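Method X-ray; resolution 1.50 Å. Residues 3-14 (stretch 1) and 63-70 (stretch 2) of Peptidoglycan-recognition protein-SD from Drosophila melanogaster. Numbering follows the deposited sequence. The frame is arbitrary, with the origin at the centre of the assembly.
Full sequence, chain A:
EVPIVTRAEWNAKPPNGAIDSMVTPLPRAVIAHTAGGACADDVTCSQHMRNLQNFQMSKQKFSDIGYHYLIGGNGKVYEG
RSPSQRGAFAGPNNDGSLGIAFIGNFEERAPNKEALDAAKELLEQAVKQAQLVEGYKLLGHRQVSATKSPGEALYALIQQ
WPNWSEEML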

ATOM      1  N   PRO A   3      -4.794 -11.944  -8.052  1.00 16.89           N
ATOM      2  CA  PRO A   3      -5.400 -12.473  -6.854  1.00 16.30           C
ATOM      3  C   PRO A   3      -5.021 -11.626  -5.646  1.00 16.26           C
ATOM      4  O   PRO A   3      -3.991 -10.941  -5.647  1.00 16.37           O
ATOM      5  CB  PRO A   3      -4.838 -13.902  -6.734  1.00 16.71           C
ATOM      6  CG  PRO A   3      -4.048 -14.159  -7.954  1.00 17.28           C
ATOM      7  CD  PRO A   3      -3.774 -12.842  -8.623  1.00 16.28           C
ATOM      8  N   ILE A   4      -5.898 -11.647  -4.658  1.00 15.04           N
ATOM      9  CA  ILE A   4      -5.686 -10.898  -3.424  1.00 14.37           C
ATOM     10  C   ILE A   4      -5.646 -11.915  -2.295  1.00 13.77           C
ATOM     11  O   ILE A   4      -6.531 -12.767  -2.184  1.00 14.01           O
ATOM     12  CB  ILE A   4      -6.825  -9.882  -3.168  1.00 14.64           C
ATOM     13  CG1 ILE A   4      -6.973  -8.881  -4.331  1.00 16.05           C
ATOM     14  CG2 ILE A   4      -6.627  -9.141  -1.812  1.00 14.81           C
ATOM     15  CD1 ILE A   4      -5.724  -8.058  -4.605  1.00 15.78           C
ATOM     16  N   VAL A   5      -4.602 -11.851  -1.474  1.00 13.34           N
ATOM     17  CA  VAL A   5      -4.586 -12.613  -0.231  1.00 12.64           C
ATOM     18  C   VAL A   5      -5.434 -11.839   0.763  1.00 13.34           C
ATOM     19  O   VAL A   5      -5.010 -10.804   1.295  1.00 13.54           O
ATOM     20  CB  VAL A   5      -3.172 -12.785   0.310  1.00 12.18           C
ATOM     21  CG1 VAL A   5      -3.194 -13.603   1.613  1.00 13.66           C
ATOM     22  CG2 VAL A   5      -2.255 -13.444  -0.733  1.00 12.09           C
ATOM     23  N   THR A   6      -6.641 -12.326   0.996  1.00 13.28           N
ATOM     24  CA  THR A   6      -7.576 -11.620   1.848  1.00 14.17           C
ATOM     25  C   THR A   6      -7.104 -11.628   3.285  1.00 13.21           C
ATOM     26  O   THR A   6      -6.232 -12.411   3.673  1.00 13.54           O
ATOM     27  CB  THR A   6      -8.960 -12.243   1.800  1.00 14.89           C
ATOM     28  OG1 THR A   6      -8.890 -13.582   2.296  1.00 16.84           O
ATOM     29  CG2 THR A   6      -9.518 -12.223   0.374  1.00 17.21           C
ATOM     30  N   ARG A   7      -7.689 -10.733   4.070  1.00 13.06           N
ATOM     31  CA  ARG A   7      -7.339 -10.626   5.473  1.00 13.29           C
ATOM     32  C   ARG A   7      -7.390 -11.984   6.157  1.00 13.45           C
ATOM     33  O   ARG A   7      -6.489 -12.335   6.906  1.00 14.10           O
ATOM     34  CB  ARG A   7      -8.276  -9.644   6.176  1.00 12.75           C
ATOM     35  CG  ARG A   7      -8.172  -8.194   5.677  1.00 12.71           C
ATOM     36  CD  ARG A   7      -9.129  -7.306   6.449  1.00 12.55           C
ATOM     37  NE  ARG A   7      -8.681  -7.111   7.834  1.00 12.22           N
ATOM     38  CZ  ARG A   7      -7.980  -6.049   8.249  1.00 12.41           C
ATOM     39  NH1 ARG A   7      -7.611  -5.099   7.399  1.00 13.13           N
ATOM     40  NH2 ARG A   7      -7.639  -5.937   9.530  1.00 12.64           N
ATOM     41  N   ALA A   8      -8.446 -12.761   5.900  1.00 14.32           N
ATOM     42  CA  ALA A   8      -8.551 -14.078   6.539  1.00 15.38           C
ATOM     43  C   ALA A   8      -7.395 -14.997   6.138  1.00 14.84           C
ATOM     44  O   ALA A   8      -6.882 -15.778   6.955  1.00 15.61           O
ATOM     45  CB  ALA A   8      -9.889 -14.734   6.210  1.00 16.30           C
ATOM     46  N   GLU A   9      -6.989 -14.897   4.875  1.00 14.94           N
ATOM     47  CA  GLU A   9      -5.917 -15.745   4.333  1.00 14.83           C
ATOM     48  C   GLU A   9      -4.541 -15.444   4.911  1.00 15.09           C
ATOM     49  O   GLU A   9      -3.674 -16.313   4.903  1.00 16.19           O
ATOM     50  CB  GLU A   9      -5.886 -15.664   2.809  1.00 14.94           C
ATOM     51  CG  GLU A   9      -7.043 -16.386   2.129  1.00 17.18           C
ATOM     52  CD  GLU A   9      -7.069 -16.086   0.646  1.00 18.93           C
ATOM     53  OE1 GLU A   9      -6.483 -16.873  -0.124  1.00 23.36           O
ATOM     54  OE2 GLU A   9      -7.644 -15.056   0.261  1.00 19.75           O
ATOM     55  N   TRP A  10      -4.333 -14.229   5.428  1.00 13.27           N
ATOM     56  CA  TRP A  10      -3.126 -13.973   6.186  1.00 13.82           C
ATOM     57  C   TRP A  10      -3.331 -13.915   7.694  1.00 13.75           C
ATOM     58  O   TRP A  10      -2.434 -13.524   8.440  1.00 14.16           O
ATOM     59  CB  TRP A  10      -2.343 -12.762   5.653  1.00 13.28           C
ATOM     60  CG  TRP A  10      -3.020 -11.402   5.616  1.00 10.95           C
ATOM     61  CD1 TRP A  10      -3.702 -10.858   4.567  1.00 12.34           C
ATOM     62  CD2 TRP A  10      -2.916 -10.371   6.608  1.00 11.70           C
ATOM     63  NE1 TRP A  10      -4.087  -9.562   4.866  1.00 11.26           N
ATOM     64  CE2 TRP A  10      -3.623  -9.244   6.116  1.00  9.78           C
ATOM     65  CE3 TRP A  10      -2.317 -10.294   7.882  1.00 11.75           C
ATOM     66  CZ2 TRP A  10      -3.742  -8.061   6.833  1.00 11.36           C
ATOM     67  CZ3 TRP A  10      -2.430  -9.108   8.594  1.00 12.44           C
ATOM     68  CH2 TRP A  10      -3.135  -8.000   8.067  1.00 12.72           C
ATOM     69  N   ASN A  11      -4.509 -14.344   8.130  1.00 14.77           N
ATOM     70  CA  ASN A  11      -4.850 -14.432   9.548  1.00 15.62           C
ATOM     71  C   ASN A  11      -4.705 -13.085  10.240  1.00 15.28           C
ATOM     72  O   ASN A  11      -4.154 -12.980  11.341  1.00 16.11           O
ATOM     73  CB  ASN A  11      -4.027 -15.523  10.249  1.00 16.66           C
ATOM     74  CG  ASN A  11      -4.560 -15.859  11.618  1.00 20.79           C
ATOM     75  OD1 ASN A  11      -5.779 -15.822  11.854  1.00 26.32           O
ATOM     76  ND2 ASN A  11      -3.657 -16.164  12.541  1.00 24.51           N
ATOM     77  N   ALA A  12      -5.210 -12.053   9.576  1.00 14.40           N
ATOM     78  CA  ALA A  12      -5.246 -10.715  10.143  1.00 14.14           C
ATOM     79  C   ALA A  12      -6.042 -10.671  11.428  1.00 14.74           C
ATOM     80  O   ALA A  12      -6.990 -11.437  11.594  1.00 15.84           O
ATOM     81  CB  ALA A  12      -5.885  -9.765   9.130  1.00 13.98           C
ATOM     82  N   LYS A  13      -5.683  -9.752  12.310  1.00 13.97           N
ATOM     83  CA  LYS A  13      -6.593  -9.338  13.369  1.00 14.40           C
ATOM     84  C   LYS A  13      -7.587  -8.346  12.782  1.00 14.38           C
ATOM     85  O   LYS A  13      -7.292  -7.655  11.805  1.00 13.95           O
ATOM     86  CB  LYS A  13      -5.819  -8.725  14.529  1.00 15.30           C
ATOM     87  CG  LYS A  13      -4.854  -9.744  15.136  1.00 18.20           C
ATOM     88  CD  LYS A  13      -4.352  -9.379  16.506  1.00 21.72           C
ATOM     89  CE  LYS A  13      -3.545 -10.561  17.085  1.00 21.99           C
ATOM     90  NZ  LYS A  13      -4.398 -11.728  17.535  1.00 20.94           N
ATOM     91  N   PRO A  14      -8.791  -8.272  13.356  1.00 13.84           N
ATOM     92  CA  PRO A  14      -9.695  -7.211  12.916  1.00 14.31           C
ATOM     93  C   PRO A  14      -9.221  -5.873  13.447  1.00 14.40           C
ATOM     94  O   PRO A  14      -8.414  -5.835  14.378  1.00 14.82           O
ATOM     95  CB  PRO A  14     -11.016  -7.587  13.594  1.00 14.48           C
ATOM     96  CG  PRO A  14     -10.571  -8.284  14.832  1.00 14.64           C
ATOM     97  CD  PRO A  14      -9.384  -9.104  14.420  1.00 14.70           C
ATOM     98  N   SER A  63      -5.677   2.012  14.236  1.00 12.16           N
ATOM     99  CA  SER A  63      -6.802   1.104  14.339  1.00 12.62           C
ATOM    100  C   SER A  63      -6.609  -0.212  13.601  1.00 11.96           C
ATOM    101  O   SER A  63      -7.311  -1.176  13.887  1.00 12.48           O
ATOM    102  CB  SER A  63      -8.067   1.769  13.825  1.00 12.98           C
ATOM    103  OG  SER A  63      -8.326   2.943  14.583  1.00 14.14           O
ATOM    104  N   ASP A  64      -5.692  -0.228  12.629  1.00 11.76           N
ATOM    105  CA  ASP A  64      -5.490  -1.397  11.766  1.00 11.57           C
ATOM    106  C   ASP A  64      -4.189  -1.162  11.061  1.00 11.06           C
ATOM    107  O   ASP A  64      -3.616  -0.074  11.160  1.00 11.47           O
ATOM    108  CB  ASP A  64      -6.651  -1.472  10.762  1.00 11.78           C
ATOM    109  CG  ASP A  64      -6.705  -2.773   9.970  1.00 11.67           C
ATOM    110  OD1 ASP A  64      -7.451  -2.766   8.978  1.00 11.73           O
ATOM    111  OD2 ASP A  64      -6.046  -3.769  10.338  1.00 12.26           O
ATOM    112  N   ILE A  65      -3.707  -2.180  10.353  1.00 10.40           N
ATOM    113  CA  ILE A  65      -2.618  -1.966   9.405  1.00 10.88           C
ATOM    114  C   ILE A  65      -2.974  -0.748   8.542  1.00 10.65           C
ATOM    115  O   ILE A  65      -4.131  -0.543   8.210  1.00 11.13           O
ATOM    116  CB  ILE A  65      -2.381  -3.241   8.568  1.00 10.74           C
ATOM    117  CG1 ILE A  65      -1.007  -3.209   7.904  1.00 11.51           C
ATOM    118  CG2 ILE A  65      -3.595  -3.562   7.642  1.00 12.25           C
ATOM    119  CD1 ILE A  65      -0.603  -4.596   7.414  1.00 11.49           C
ATOM    120  N   GLY A  66      -1.983   0.076   8.215  1.00 11.02           N
ATOM    121  CA  GLY A  66      -2.268   1.419   7.708  1.00  9.88           C
ATOM    122  C   GLY A  66      -2.624   1.535   6.246  1.00 10.30           C
ATOM    123  O   GLY A  66      -3.078   2.583   5.793  1.00 11.31           O
ATOM    124  N   TYR A  67      -2.386   0.461   5.505  1.00  9.95           N
ATOM    125  CA  TYR A  67      -2.514   0.463   4.045  1.00 10.12           C
ATOM    126  C   TYR A  67      -3.696  -0.358   3.577  1.00 10.31           C
ATOM    127  O   TYR A  67      -4.209  -1.222   4.308  1.00 10.68           O
ATOM    128  CB  TYR A  67      -1.219  -0.092   3.426  1.00 10.87           C
ATOM    129  CG  TYR A  67      -0.042   0.779   3.753  1.00 10.54           C
ATOM    130  CD1 TYR A  67       0.872   0.417   4.719  1.00 12.02           C
ATOM    131  CD2 TYR A  67       0.131   1.995   3.108  1.00 11.58           C
ATOM    132  CE1 TYR A  67       1.922   1.249   5.030  1.00 12.16           C
ATOM    133  CE2 TYR A  67       1.166   2.834   3.423  1.00 13.38           C
ATOM    134  CZ  TYR A  67       2.065   2.453   4.369  1.00 12.76           C
ATOM    135  OH  TYR A  67       3.099   3.321   4.649  1.00 16.33           O
ATOM    136  N   HIS A  68      -4.132  -0.078   2.346  1.00  9.75           N
ATOM    137  CA  HIS A  68      -5.195  -0.846   1.712  1.00  9.54           C
ATOM    138  C   HIS A  68      -4.706  -2.136   1.100  1.00  9.63           C
ATOM    139  O   HIS A  68      -5.442  -3.137   1.084  1.00  9.98           O
ATOM    140  CB  HIS A  68      -5.905   0.004   0.669  1.00  9.85           C
ATOM    141  CG  HIS A  68      -6.412   1.279   1.245  1.00 10.15           C
ATOM    142  ND1 HIS A  68      -7.575   1.365   1.977  1.00 13.75           N
ATOM    143  CD2 HIS A  68      -5.846   2.505   1.294  1.00  8.15           C
ATOM    144  CE1 HIS A  68      -7.717   2.602   2.421  1.00  8.63           C
ATOM    145  NE2 HIS A  68      -6.684   3.313   2.013  1.00 14.02           N
ATOM    146  N   TYR A  69      -3.482  -2.106   0.566  1.00  9.81           N
ATOM    147  CA  TYR A  69      -2.877  -3.296  -0.014  1.00 10.38           C
ATOM    148  C   TYR A  69      -1.398  -3.267   0.269  1.00 10.15           C
ATOM    149  O   TYR A  69      -0.795  -2.187   0.322  1.00 10.30           O
ATOM    150  CB  TYR A  69      -3.049  -3.296  -1.523  1.00 11.24           C
ATOM    151  CG  TYR A  69      -4.466  -3.446  -1.997  1.00 10.82           C
ATOM    152  CD1 TYR A  69      -5.170  -2.344  -2.509  1.00 10.67           C
ATOM    153  CD2 TYR A  69      -5.100  -4.684  -1.965  1.00 11.71           C
ATOM    154  CE1 TYR A  69      -6.489  -2.476  -2.957  1.00 10.19           C
ATOM    155  CE2 TYR A  69      -6.409  -4.831  -2.427  1.00 12.48           C
ATOM    156  CZ  TYR A  69      -7.087  -3.721  -2.936  1.00 11.85           C
ATOM    157  OH  TYR A  69      -8.384  -3.846  -3.395  1.00 14.29           O
ATOM    158  N   LEU A  70      -0.815  -4.451   0.431  1.00 10.48           N
ATOM    159  CA  LEU A  70       0.639  -4.586   0.577  1.00 10.95           C
ATOM    160  C   LEU A  70       1.116  -5.636  -0.388  1.00 10.84           C
ATOM    161  O   LEU A  70       0.389  -6.572  -0.701  1.00 11.35           O
ATOM    162  CB  LEU A  70       1.017  -4.971   2.010  1.00 12.12           C
ATOM    163  CG  LEU A  70       0.720  -3.821   2.981  1.00 13.26           C
ATOM    164  CD1 LEU A  70      -0.654  -4.025   3.643  1.00 15.83           C
ATOM    165  CD2 LEU A  70       1.824  -3.672   4.001  1.00 16.52           C
TER

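Stretch 2 meets stretch 1 mainly through side chains, and the contact is small: 261 Å² summed over both sides, gathered around one charged pair and two apolar touches.

S63 opens the stretch without a direct contact, so the work begins at D64. Its CA-to-CB bond points toward stretch 1, and its buried carboxylate receives R7 in a two-pronged salt bridge. R7 NH2 lies 2.8 Å from D64 OD2 with a nearly straight N-H...O angle of 175°, while R7 NH1 lies 2.8 Å from D64 OD1 at a more bent 135°. OD2 sits at the edge of the guanidinium, near its plane, where the N-H groups point. R7 leaves its backbone sideways; chi1 m, chi2 t and chi3 p bring its end across. NH2 also donates to the backbone, with R7 NH2 2.9 Å from K13 O, so one arginine ties its own loop together while gripping the aspartate. A buried carboxylate is costly to leave unpaired; arginine offers two donors on one planar group, plus reach, and D64 OD2 is also hydrogen-bonded elsewhere in the structure.

I65, next along, also points toward stretch 1 and supplies grease beside the charge. With chi1 and chi2 both t, its CD1 comes within 4.3 Å of W10 CH2, and its CG2 within 4.3 Å of R7 NH1. CG2 also lies near W10 CH2, so the branches are not divided between partners. W10, itself buried, presents the benzene end of its indole.

G66, Y67 and H68 are out of reach, a gap of three residues before the strand. There Y69 departs sideways, but its ring comes nearer, placing CE2 4.0 Å from I4 CD1. I4, m at both chi angles, points toward stretch 2 and brings CD1 closest to the ring, with CG2 also near it. The tyrosine suits both demands: carbon for I4, and a hydroxyl that is hydrogen-bonded elsewhere in the structure.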